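Local coordinates for VP4 CORE protein (Bluetongue virus, PDB 2JHP), which caps the viral messenger RNA as a multifunctional enzyme and belongs to the inner capsid of the virus, at residues I111-G116 against D488-P493. Residues are numbered along the deposited sequence; the frame is centred on the assembly and turned at random.
Sequences IRMRKG and DLTYDP. With GUN (guanine), chain E.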
loop_
_atom_site.group_PDB
_atom_site.type_symbol
_atom_site.label_atom_id
_atom_site.label_comp_id
_atom_site.label_asym_id
_atom_site.label_seq_id
_atom_site.Cartn_x
_atom_site.Cartn_y
_atom_site.Cartn_z
ATOM N N ILE A 111 -5.899 13.272 5.166
ATOM C CA ILE A 111 -5.639 11.901 5.626
ATOM C C ILE A 111 -6.130 10.869 4.613
ATOM O O ILE A 111 -5.472 9.849 4.389
ATOM C CB ILE A 111 -6.262 11.606 7.021
ATOM C CG1 ILE A 111 -5.513 12.374 8.118
ATOM C CG2 ILE A 111 -6.243 10.092 7.303
ATOM C CD1 ILE A 111 -6.105 12.213 9.511
ATOM N N ARG A 112 -7.274 11.142 3.988
ATOM C CA ARG A 112 -7.801 10.265 2.937
ATOM C C ARG A 112 -6.926 10.201 1.675
ATOM O O ARG A 112 -6.919 9.189 0.986
ATOM C CB ARG A 112 -9.232 10.653 2.568
ATOM C CG ARG A 112 -10.257 10.430 3.687
ATOM C CD ARG A 112 -10.698 8.965 3.791
ATOM N NE ARG A 112 -11.454 8.696 5.014
ATOM C CZ ARG A 112 -12.758 8.929 5.168
ATOM N NH1 ARG A 112 -13.474 9.445 4.174
ATOM N NH2 ARG A 112 -13.351 8.648 6.324
ATOM N N MET A 113 -6.177 11.267 1.395
ATOM C CA MET A 113 -5.331 11.344 0.192
ATOM C C MET A 113 -4.098 10.457 0.240
ATOM O O MET A 113 -3.463 10.232 -0.791
ATOM C CB MET A 113 -4.851 12.773 -0.052
ATOM C CG MET A 113 -5.903 13.747 -0.474
ATOM S SD MET A 113 -5.147 15.332 -0.834
ATOM C CE MET A 113 -6.485 16.357 -0.310
ATOM N N ARG A 114 -3.736 9.993 1.433
ATOM C CA ARG A 114 -2.589 9.098 1.593
ATOM C C ARG A 114 -2.753 7.864 0.740
ATOM O O ARG A 114 -1.780 7.384 0.167
ATOM C CB ARG A 114 -2.398 8.671 3.046
ATOM C CG ARG A 114 -1.986 9.781 3.986
ATOM C CD ARG A 114 -1.930 9.263 5.386
ATOM N NE ARG A 114 -1.703 10.349 6.328
ATOM C CZ ARG A 114 -1.486 10.186 7.627
ATOM N NH1 ARG A 114 -1.456 8.970 8.157
ATOM N NH2 ARG A 114 -1.297 11.247 8.395
ATOM N N LYS A 115 -3.983 7.363 0.648
ATOM C CA LYS A 115 -4.266 6.158 -0.108
ATOM C C LYS A 115 -3.898 6.371 -1.571
ATOM O O LYS A 115 -3.328 5.490 -2.205
ATOM C CB LYS A 115 -5.736 5.774 0.017
ATOM C CG LYS A 115 -5.989 4.276 0.037
ATOM C CD LYS A 115 -7.446 3.939 -0.305
ATOM C CE LYS A 115 -7.557 3.459 -1.735
ATOM N NZ LYS A 115 -8.940 3.428 -2.243
ATOM N N GLY A 116 -4.205 7.557 -2.085
ATOM C CA GLY A 116 -3.919 7.908 -3.469
ATOM C C GLY A 116 -2.437 7.829 -3.767
ATOM O O GLY A 116 -2.028 7.308 -4.811
ATOM N N ASP A 488 -3.706 14.085 -13.306
ATOM C CA ASP A 488 -4.833 14.511 -12.475
ATOM C C ASP A 488 -4.887 13.864 -11.063
ATOM O O ASP A 488 -5.740 14.206 -10.228
ATOM C CB ASP A 488 -6.119 14.243 -13.252
ATOM C CG ASP A 488 -7.280 15.036 -12.743
ATOM O OD1 ASP A 488 -7.156 16.258 -12.580
ATOM O OD2 ASP A 488 -8.323 14.425 -12.506
ATOM N N LEU A 489 -3.964 12.940 -10.808
ATOM C CA LEU A 489 -3.826 12.269 -9.516
ATOM C C LEU A 489 -4.001 13.208 -8.319
ATOM O O LEU A 489 -3.277 14.201 -8.178
ATOM C CB LEU A 489 -2.455 11.595 -9.408
ATOM C CG LEU A 489 -2.203 10.784 -8.132
ATOM C CD1 LEU A 489 -3.085 9.534 -8.095
ATOM C CD2 LEU A 489 -0.734 10.399 -8.011
ATOM N N THR A 490 -4.969 12.884 -7.471
ATOM C CA THR A 490 -5.155 13.594 -6.228
ATOM C C THR A 490 -4.252 12.954 -5.188
ATOM O O THR A 490 -4.396 11.764 -4.856
ATOM C CB THR A 490 -6.627 13.572 -5.792
ATOM O OG1 THR A 490 -7.374 14.385 -6.699
ATOM C CG2 THR A 490 -6.805 14.113 -4.365
ATOM N N TYR A 491 -3.303 13.743 -4.699
ATOM C CA TYR A 491 -2.414 13.302 -3.647
ATOM C C TYR A 491 -1.811 14.512 -2.939
ATOM O O TYR A 491 -1.962 15.650 -3.374
ATOM C CB TYR A 491 -1.331 12.371 -4.193
ATOM C CG TYR A 491 -0.256 13.086 -4.949
ATOM C CD1 TYR A 491 1.020 13.212 -4.414
ATOM C CD2 TYR A 491 -0.511 13.660 -6.188
ATOM C CE1 TYR A 491 2.019 13.876 -5.103
ATOM C CE2 TYR A 491 0.470 14.329 -6.874
ATOM C CZ TYR A 491 1.741 14.431 -6.337
ATOM O OH TYR A 491 2.730 15.097 -7.030
ATOM N N ASP A 492 -1.119 14.238 -1.846
ATOM C CA ASP A 492 -0.628 15.266 -0.971
ATOM C C ASP A 492 0.900 15.279 -1.046
ATOM O O ASP A 492 1.573 14.379 -0.539
ATOM C CB ASP A 492 -1.186 15.007 0.442
ATOM C CG ASP A 492 -0.554 15.867 1.511
ATOM O OD1 ASP A 492 0.262 16.772 1.218
ATOM O OD2 ASP A 492 -0.885 15.611 2.686
ATOM N N PRO A 493 1.450 16.289 -1.737
ATOM C CA PRO A 493 2.903 16.386 -1.929
ATOM C C PRO A 493 3.739 16.386 -0.635
ATOM O O PRO A 493 4.813 15.771 -0.602
ATOM C CB PRO A 493 3.055 17.681 -2.733
ATOM C CG PRO A 493 1.731 17.782 -3.490
ATOM C CD PRO A 493 0.736 17.368 -2.448
HETATM N N9 GUN E . -1.767 2.903 1.375
HETATM C C8 GUN E . -1.807 1.911 2.264
HETATM N N7 GUN E . -0.967 2.185 3.265
HETATM C C5 GUN E . -0.389 3.361 3.020
HETATM C C6 GUN E . 0.552 4.133 3.704
HETATM O O6 GUN E . 1.021 3.751 4.774
HETATM N N1 GUN E . 0.960 5.358 3.158
HETATM C C2 GUN E . 0.407 5.762 1.932
HETATM N N2 GUN E . 0.767 6.909 1.389
HETATM N N3 GUN E . -0.496 4.991 1.302
HETATM C C4 GUN E . -0.902 3.817 1.811
#
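Met113 and Gly116 pack against Leu489, Thr490, Tyr491 and Asp492 in a van der Waals contact without a direct hydrogen bond, where the junction of helices 99-112 and 114-128 meets the loop that leads into helix 493-496. The two backbones come nearest at Met113 and Tyr491, their CA atoms 5.2 Å apart. Met113 does most of the touching. With CG beside its own backbone N (chi1 -69°) and SD anti to CA (chi2 -176°), the sulfur is brought against the loop backbone at Tyr491 while CG meets a side chain. Its CG meets the methyl CG2 of Thr490 at 4.0 Å, the two side chains crossing obliquely. The sulfur SD rests on the carbonyl carbon C of Tyr491, also at 4.0 Å, and next to CB of Asp492 at 4.2 Å.

Three residues on, the main chain itself forms the surface: CA of Gly116 faces the carbonyl O of Thr490 at 4.1 Å, with no side chain in between. Methyl CD1 of Leu489 adds an approach to the carbonyl O of Gly116 at 4.1 Å.

The Asp492 carboxylate finds its partners outside the two segments. Asp492, at the N-cap of helix 493-496, uses OD1 in weak hydrogen bonds to the N atoms of Ala494 and Trp495, while OD2 forms a salt bridge with Arg110, so a charged link joins helix 99-112 to the loop in addition to the Met113 packing. The contact borders a guanine pocket: O of Arg114 accepts a weak hydrogen bond from guanine N2 at 2.9 Å, and the Arg114 side chain makes a cation-pi interaction with Trp495, another pocket residue.

Around the loop, Leu489 and Tyr491 lean on Ile474 of helix 470-480, Tyr491 and Pro493 touch Arg63 of helix 59-64, and Asp492 and Pro493 reach Ile68 on strand 67-71 of the five-stranded parallel sheet.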